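Local coordinates for BH0493 protein (Bacillus halodurans C-125, PDB 2QEE) that binds zinc and probably acts as a metal-dependent enzyme of the amidohydrolase superfamily, at residues C[32-37]-C[165-170]; C[142-147]-C[155-160]. All coordinates share one frame; numbering follows the deposited sequence.

Contact 1 of 2, residues C[32-37]-C[165-170]; sequences FSPNFG and SRFHAA
Ser33 sets its CA and N over one face of the Phe167 ring. Its CA stands 3.7 Å from the ring centroid and only 9° off the normal, a CH-pi contact over the middle of the benzene ring, while Ser33 N lies above the same ring, 3.5 Å from Phe167 CD1. On either side of Ser33 the chain meets the ring obliquely: Phe32 O comes to 3.6 Å from Phe167 CE1, and Pro34 CD to 3.9 Å from Phe167 CE2. Phe167 reaches this loop because its CG is turned anti to its carbonyl carbon (chi1 -69°), with CB already directed at it. In what is probably the (beta/alpha)8 barrel of the amidohydrolases, Phe167 on strand 167-168 packs against the loop after strand 24-26, which carries the zinc ligands His28 and His30 of the His-X-His motif. Further out, Ser33 OG is 2.7 Å from Asn35 OD1 in a hydrogen bond whose donor is tilted 32° from the carbonyl plane, and Ser33 OG also accepts a hydrogen bond from Asp164 N. Asn35 ND2 bonds to Gln162 O, tying the short 3-10 turn to the residues leading into the strand. Val130 of helix 126-136 and Val142 of the neighbouring strand also pack on Phe167.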
ATOM      1  N   PHE C  32      23.046 -16.030  19.322  1.00 17.63           N
ATOM      2  CA  PHE C  32      24.314 -15.755  20.038  1.00 17.83           C
ATOM      3  C   PHE C  32      25.414 -16.767  19.665  1.00 18.00           C
ATOM      4  O   PHE C  32      25.100 -17.881  19.286  1.00 18.90           O
ATOM      5  CB  PHE C  32      24.082 -15.848  21.569  1.00 19.31           C
ATOM      6  CG  PHE C  32      23.094 -14.839  22.092  1.00 19.27           C
ATOM      7  CD1 PHE C  32      23.507 -13.569  22.465  1.00 22.64           C
ATOM      8  CD2 PHE C  32      21.731 -15.172  22.181  1.00 21.96           C
ATOM      9  CE1 PHE C  32      22.574 -12.604  22.947  1.00 20.00           C
ATOM     10  CE2 PHE C  32      20.773 -14.204  22.650  1.00 17.39           C
ATOM     11  CZ  PHE C  32      21.199 -12.931  23.023  1.00 20.01           C
ATOM     12  N   SER C  33      26.678 -16.360  19.776  1.00 18.40           N
ATOM     13  CA  SER C  33      27.806 -17.281  19.600  1.00 20.03           C
ATOM     14  C   SER C  33      27.532 -18.436  20.554  1.00 21.46           C
ATOM     15  O   SER C  33      27.091 -18.208  21.667  1.00 22.64           O
ATOM     16  CB  SER C  33      29.104 -16.592  20.031  1.00 21.50           C
ATOM     17  OG  SER C  33      30.257 -17.311  19.637  1.00 23.13           O
ATOM     18  N   PRO C  34      27.750 -19.669  20.096  1.00 21.41           N
ATOM     19  CA  PRO C  34      27.388 -20.860  20.828  1.00 23.27           C
ATOM     20  C   PRO C  34      28.129 -20.948  22.165  1.00 24.52           C
ATOM     21  O   PRO C  34      27.589 -21.544  23.068  1.00 24.28           O
ATOM     22  CB  PRO C  34      27.756 -22.011  19.868  1.00 24.94           C
ATOM     23  CG  PRO C  34      28.704 -21.425  18.883  1.00 26.20           C
ATOM     24  CD  PRO C  34      28.336 -19.973  18.770  1.00 21.45           C
ATOM     25  N   ASN C  35      29.305 -20.328  22.274  1.00 25.43           N
ATOM     26  CA  ASN C  35      30.022 -20.266  23.574  1.00 28.89           C
ATOM     27  C   ASN C  35      29.279 -19.466  24.644  1.00 31.38           C
ATOM     28  O   ASN C  35      29.555 -19.610  25.847  1.00 31.79           O
ATOM     29  CB  ASN C  35      31.490 -19.800  23.430  1.00 29.40           C
ATOM     30  CG  ASN C  35      31.620 -18.362  23.017  1.00 37.60           C
ATOM     31  OD1 ASN C  35      30.827 -17.885  22.215  1.00 29.65           O
ATOM     32  ND2 ASN C  35      32.639 -17.659  23.536  1.00 29.15           N
ATOM     33  N   PHE C  36      28.297 -18.653  24.247  1.00 28.76           N
ATOM     34  CA  PHE C  36      27.464 -17.969  25.254  1.00 27.56           C
ATOM     35  C   PHE C  36      26.456 -18.907  25.905  1.00 27.62           C
ATOM     36  O   PHE C  36      25.705 -18.505  26.788  1.00 31.70           O
ATOM     37  CB  PHE C  36      26.743 -16.755  24.643  1.00 27.06           C
ATOM     38  CG  PHE C  36      27.606 -15.538  24.530  1.00 28.67           C
ATOM     39  CD1 PHE C  36      28.849 -15.581  23.879  1.00 25.86           C
ATOM     40  CD2 PHE C  36      27.196 -14.334  25.105  1.00 34.65           C
ATOM     41  CE1 PHE C  36      29.654 -14.443  23.762  1.00 30.44           C
ATOM     42  CE2 PHE C  36      27.996 -13.176  24.996  1.00 35.33           C
ATOM     43  CZ  PHE C  36      29.237 -13.241  24.314  1.00 32.72           C
ATOM     44  N   GLY C  37      26.399 -20.131  25.424  1.00 26.11           N
ATOM     45  CA  GLY C  37      25.526 -21.173  26.027  1.00 27.03           C
ATOM     46  C   GLY C  37      24.039 -21.203  25.690  1.00 28.58           C
ATOM     47  O   GLY C  37      23.650 -20.976  24.545  1.00 29.17           O
ATOM     48  N   SER C 165      34.451 -15.553  15.596  1.00 21.59           N
ATOM     49  CA  SER C 165      34.755 -14.502  14.635  1.00 21.94           C
ATOM     50  C   SER C 165      33.558 -14.300  13.699  1.00 19.43           C
ATOM     51  O   SER C 165      33.486 -13.286  13.008  1.00 22.73           O
ATOM     52  CB  SER C 165      35.964 -14.924  13.775  1.00 23.08           C
ATOM     53  OG  SER C 165      35.740 -16.218  13.244  1.00 31.66           O
ATOM     54  N   ARG C 166      32.674 -15.282  13.691  1.00 18.45           N
ATOM     55  CA  ARG C 166      31.458 -15.282  12.786  1.00 18.48           C
ATOM     56  C   ARG C 166      30.314 -14.453  13.364  1.00 20.05           C
ATOM     57  O   ARG C 166      29.360 -14.109  12.645  1.00 19.86           O
ATOM     58  CB  ARG C 166      30.951 -16.685  12.552  1.00 17.53           C
ATOM     59  CG  ARG C 166      31.935 -17.591  11.837  1.00 17.13           C
ATOM     60  CD  ARG C 166      31.475 -19.041  11.831  1.00 21.94           C
ATOM     61  NE  ARG C 166      31.313 -19.566  13.171  1.00 25.09           N
ATOM     62  CZ  ARG C 166      30.936 -20.813  13.452  1.00 25.83           C
ATOM     63  NH1 ARG C 166      30.669 -21.693  12.483  1.00 26.79           N
ATOM     64  NH2 ARG C 166      30.825 -21.172  14.721  1.00 27.19           N
ATOM     65  N   PHE C 167      30.435 -14.108  14.653  1.00 18.13           N
ATOM     66  CA  PHE C 167      29.359 -13.430  15.413  1.00 17.74           C
ATOM     67  C   PHE C 167      29.826 -12.075  15.852  1.00 20.62           C
ATOM     68  O   PHE C 167      30.939 -11.899  16.403  1.00 22.43           O
ATOM     69  CB  PHE C 167      28.920 -14.259  16.633  1.00 18.93           C
ATOM     70  CG  PHE C 167      28.200 -15.514  16.282  1.00 17.80           C
ATOM     71  CD1 PHE C 167      26.792 -15.558  16.380  1.00 18.55           C
ATOM     72  CD2 PHE C 167      28.886 -16.646  15.871  1.00 17.32           C
ATOM     73  CE1 PHE C 167      26.079 -16.691  16.054  1.00 16.98           C
ATOM     74  CE2 PHE C 167      28.207 -17.829  15.552  1.00 15.53           C
ATOM     75  CZ  PHE C 167      26.783 -17.860  15.590  1.00 18.58           C
ATOM     76  N   HIS C 168      29.000 -11.086  15.584  1.00 17.92           N
ATOM     77  CA  HIS C 168      29.355  -9.729  15.851  1.00 16.56           C
ATOM     78  C   HIS C 168      28.368  -9.121  16.830  1.00 19.54           C
ATOM     79  O   HIS C 168      27.197  -9.447  16.818  1.00 19.27           O
ATOM     80  CB  HIS C 168      29.416  -8.875  14.580  1.00 16.49           C
ATOM     81  CG  HIS C 168      30.253  -9.499  13.497  1.00 21.26           C
ATOM     82  ND1 HIS C 168      31.579  -9.164  13.296  1.00 19.98           N
ATOM     83  CD2 HIS C 168      29.972 -10.476  12.603  1.00 21.27           C
ATOM     84  CE1 HIS C 168      32.064  -9.882  12.290  1.00 19.62           C
ATOM     85  NE2 HIS C 168      31.112 -10.697  11.861  1.00 18.39           N
ATOM     86  N   ALA C 169      28.865  -8.253  17.697  1.00 19.66           N
ATOM     87  CA  ALA C 169      28.001  -7.613  18.719  1.00 19.03           C
ATOM     88  C   ALA C 169      27.239  -6.414  18.199  1.00 16.43           C
ATOM     89  O   ALA C 169      27.742  -5.625  17.383  1.00 17.84           O
ATOM     90  CB  ALA C 169      28.857  -7.158  19.946  1.00 21.17           C
ATOM     91  N   ALA C 170      26.052  -6.196  18.776  1.00 16.50           N
ATOM     92  CA  ALA C 170      25.371  -4.927  18.610  1.00 16.54           C
ATOM     93  C   ALA C 170      24.739  -4.564  19.956  1.00 15.44           C
ATOM     94  O   ALA C 170      24.133  -5.429  20.568  1.00 16.76           O
ATOM     95  CB  ALA C 170      24.248  -5.010  17.521  1.00 18.39           C
TER

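Contact 2 of 2, residues C[142-147]-C[155-160]; sequences VVMTND and ISWLEG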
ATOM      1  N   VAL C 142      27.019 -13.170  11.478  1.00 16.43           N
ATOM      2  CA  VAL C 142      25.758 -12.960  12.179  1.00 16.58           C
ATOM      3  C   VAL C 142      25.947 -11.781  13.125  1.00 18.34           C
ATOM      4  O   VAL C 142      26.920 -11.764  13.935  1.00 20.58           O
ATOM      5  CB  VAL C 142      25.375 -14.258  12.988  1.00 17.04           C
ATOM      6  CG1 VAL C 142      24.274 -13.981  14.024  1.00 21.67           C
ATOM      7  CG2 VAL C 142      24.915 -15.364  12.028  1.00 18.87           C
ATOM      8  N   VAL C 143      25.066 -10.775  13.033  1.00 15.27           N
ATOM      9  CA  VAL C 143      25.076  -9.707  14.038  1.00 13.38           C
ATOM     10  C   VAL C 143      24.075 -10.079  15.105  1.00 14.72           C
ATOM     11  O   VAL C 143      22.871 -10.353  14.830  1.00 16.11           O
ATOM     12  CB  VAL C 143      24.824  -8.321  13.462  1.00 15.08           C
ATOM     13  CG1 VAL C 143      24.842  -7.281  14.568  1.00 17.18           C
ATOM     14  CG2 VAL C 143      25.903  -7.951  12.388  1.00 15.67           C
ATOM     15  N   MET C 144      24.557 -10.051  16.355  1.00 14.86           N
ATOM     16  CA  MET C 144      23.722 -10.396  17.498  1.00 15.22           C
ATOM     17  C   MET C 144      22.932  -9.188  17.971  1.00 13.13           C
ATOM     18  O   MET C 144      23.175  -8.035  17.521  1.00 15.78           O
ATOM     19  CB  MET C 144      24.681 -10.875  18.654  1.00 13.14           C
ATOM     20  CG  MET C 144      25.502 -12.125  18.251  1.00 13.00           C
ATOM     21  SD  MET C 144      26.497 -12.673  19.743  1.00 17.52           S
ATOM     22  CE  MET C 144      27.708 -11.389  19.734  1.00 17.05           C
ATOM     23  N   THR C 145      22.053  -9.418  18.959  1.00 15.21           N
ATOM     24  CA  THR C 145      21.441  -8.345  19.746  1.00 14.94           C
ATOM     25  C   THR C 145      21.898  -8.537  21.230  1.00 15.55           C
ATOM     26  O   THR C 145      21.521  -9.528  21.843  1.00 17.27           O
ATOM     27  CB  THR C 145      19.914  -8.457  19.671  1.00 16.62           C
ATOM     28  OG1 THR C 145      19.516  -8.124  18.319  1.00 17.04           O
ATOM     29  CG2 THR C 145      19.274  -7.468  20.619  1.00 18.46           C
ATOM     30  N   ASN C 146      22.760  -7.633  21.684  1.00 17.18           N
ATOM     31  CA  ASN C 146      23.438  -7.798  22.982  1.00 18.00           C
ATOM     32  C   ASN C 146      22.941  -6.766  23.978  1.00 18.41           C
ATOM     33  O   ASN C 146      23.166  -5.549  23.833  1.00 20.54           O
ATOM     34  CB  ASN C 146      24.944  -7.708  22.742  1.00 17.81           C
ATOM     35  CG  ASN C 146      25.409  -8.755  21.741  1.00 18.18           C
ATOM     36  OD1 ASN C 146      25.761  -8.411  20.627  1.00 17.71           O
ATOM     37  ND2 ASN C 146      25.333 -10.041  22.109  1.00 15.94           N
ATOM     38  N   ASP C 147      22.277  -7.290  25.005  1.00 22.33           N
ATOM     39  CA  ASP C 147      21.553  -6.469  25.963  1.00 22.30           C
ATOM     40  C   ASP C 147      22.230  -6.532  27.341  1.00 19.74           C
ATOM     41  O   ASP C 147      22.091  -7.537  28.041  1.00 23.04           O
ATOM     42  CB  ASP C 147      20.126  -6.961  26.099  1.00 24.85           C
ATOM     43  CG  ASP C 147      19.284  -6.040  26.965  1.00 29.51           C
ATOM     44  OD1 ASP C 147      19.836  -5.123  27.597  1.00 21.95           O
ATOM     45  OD2 ASP C 147      18.053  -6.201  26.960  1.00 33.34           O
ATOM     46  N   ILE C 155      26.529 -11.706  32.100  1.00 30.30           N
ATOM     47  CA  ILE C 155      27.507 -12.612  32.768  1.00 34.54           C
ATOM     48  C   ILE C 155      28.682 -13.031  31.871  1.00 34.52           C
ATOM     49  O   ILE C 155      29.872 -12.852  32.238  1.00 35.09           O
ATOM     50  CB  ILE C 155      26.800 -13.864  33.349  1.00 34.44           C
ATOM     51  CG1 ILE C 155      25.888 -13.439  34.519  1.00 54.67           C
ATOM     52  CG2 ILE C 155      27.829 -14.845  33.881  1.00 53.92           C
ATOM     53  CD1 ILE C 155      25.176 -14.588  35.286  1.00 36.54           C
ATOM     54  N   SER C 156      28.343 -13.571  30.700  1.00 32.91           N
ATOM     55  CA  SER C 156      29.351 -14.015  29.747  1.00 32.37           C
ATOM     56  C   SER C 156      30.304 -12.863  29.408  1.00 28.82           C
ATOM     57  O   SER C 156      31.526 -13.049  29.343  1.00 30.71           O
ATOM     58  CB  SER C 156      28.685 -14.584  28.487  1.00 34.38           C
ATOM     59  OG  SER C 156      27.839 -15.682  28.802  1.00 40.80           O
ATOM     60  N   TRP C 157      29.749 -11.667  29.195  1.00 23.40           N
ATOM     61  CA  TRP C 157      30.547 -10.511  28.875  1.00 22.49           C
ATOM     62  C   TRP C 157      31.489 -10.203  30.024  1.00 24.88           C
ATOM     63  O   TRP C 157      32.673  -9.981  29.821  1.00 25.26           O
ATOM     64  CB  TRP C 157      29.672  -9.297  28.610  1.00 23.58           C
ATOM     65  CG  TRP C 157      28.953  -9.444  27.248  1.00 22.29           C
ATOM     66  CD1 TRP C 157      27.616  -9.665  27.035  1.00 20.91           C
ATOM     67  CD2 TRP C 157      29.572  -9.409  25.949  1.00 22.23           C
ATOM     68  NE1 TRP C 157      27.353  -9.751  25.664  1.00 23.06           N
ATOM     69  CE2 TRP C 157      28.537  -9.590  24.981  1.00 24.10           C
ATOM     70  CE3 TRP C 157      30.887  -9.218  25.503  1.00 22.57           C
ATOM     71  CZ2 TRP C 157      28.809  -9.630  23.591  1.00 21.57           C
ATOM     72  CZ3 TRP C 157      31.153  -9.244  24.123  1.00 23.89           C
ATOM     73  CH2 TRP C 157      30.096  -9.440  23.186  1.00 21.20           C
ATOM     74  N   LEU C 158      30.909 -10.154  31.209  1.00 25.32           N
ATOM     75  CA  LEU C 158      31.699  -9.847  32.412  1.00 27.42           C
ATOM     76  C   LEU C 158      32.714 -10.941  32.713  1.00 29.57           C
ATOM     77  O   LEU C 158      33.762 -10.641  33.285  1.00 33.32           O
ATOM     78  CB  LEU C 158      30.785  -9.516  33.597  1.00 28.32           C
ATOM     79  CG  LEU C 158      30.043  -8.152  33.497  1.00 23.02           C
ATOM     80  CD1 LEU C 158      29.115  -7.911  34.679  1.00 32.38           C
ATOM     81  CD2 LEU C 158      30.932  -6.892  33.253  1.00 32.80           C
ATOM     82  N   GLU C 159      32.417 -12.180  32.337  1.00 28.69           N
ATOM     83  CA  GLU C 159      33.374 -13.297  32.455  1.00 29.90           C
ATOM     84  C   GLU C 159      34.461 -13.262  31.403  1.00 30.78           C
ATOM     85  O   GLU C 159      35.346 -14.127  31.416  1.00 32.34           O
ATOM     86  CB  GLU C 159      32.687 -14.657  32.400  1.00 32.00           C
ATOM     87  CG  GLU C 159      31.850 -14.980  33.594  1.00 35.24           C
ATOM     88  CD  GLU C 159      31.149 -16.309  33.466  1.00 40.35           C
ATOM     89  OE1 GLU C 159      30.685 -16.836  34.506  1.00 42.81           O
ATOM     90  OE2 GLU C 159      31.046 -16.838  32.330  1.00 39.76           O
ATOM     91  N   GLY C 160      34.429 -12.275  30.498  1.00 27.34           N
ATOM     92  CA  GLY C 160      35.500 -12.141  29.526  1.00 27.60           C
ATOM     93  C   GLY C 160      35.291 -12.932  28.238  1.00 29.95           C
ATOM     94  O   GLY C 160      36.161 -12.898  27.357  1.00 30.15           O
TER
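The indole of Trp157 meets Asn146 at its edge: the amide ND2 lies near the ring plane, 3.8 Å from CZ2 of Trp157, and the amide plane stands almost upright to the indole, 85° away. Asn146 CG follows at 4.0 Å from the same Trp157 CZ2. Between Asn146 ND2 and Trp157 NE1 the gap is 4.1 Å, too long for a hydrogen bond, and both groups are N-H donors, so the approach is one of packing. Phe36 meets Trp157 as an edge-to-face pair of rings. All this belongs to a beta-alpha-beta unit, in which helix 151-158 connects the parallel neighbours 139-143 and 167-168; Trp157 points from the last turn of that helix back at the chain leaving the first strand. Met144 adds a looser apolar touch, its CE reaching obliquely to 4.4 Å from Trp157 CZ2. The polar end of Asn146 is engaged elsewhere: with CG turned anti to the carbonyl carbon (chi1 -58°), OD1 accepts the backbone N-H of Ala170, just beyond strand 167-168, which leaves the NH2 group on the indole side. That bond gives a buried carbonyl oxygen a partner and should limit the amide's rotation. Met217 of helix 200-217 packs on both Asn146 and Trp157, while the backbone N of Asp147 bonds to Glu153 OE2, a second tie between this loop and the helix. After Trp157 the helix ends in a Schellman motif: Gly160 adopts a positive phi of 89°, and its N bonds back to Trp157 O at 3.0 Å.

The centres of the two contacts lie about 7 Å apart, and both reach the parallel strands 139-143 and 167-168, which are neighbours in one sheet. Along the chain, 32-37 comes first, then both segments of contact 2, and finally 165-170, so contact 1 spans the stretch in which contact 2 is made. The strands join them directly: His168 N is 2.7 Å from Val142 O and His168 O is 2.7 Å from Met144 N, both probable hydrogen bonds. Contact 1 joins the loop after strand 24-26 to strand 167-168, whereas contact 2 sets the connecting helix 151-158 against the chain leaving strand 139-143. The side chains of Phe32 and Met144 are each about 10 Å from the bound zinc, which places both contacts near the metal site, though neither supplies a zinc ligand.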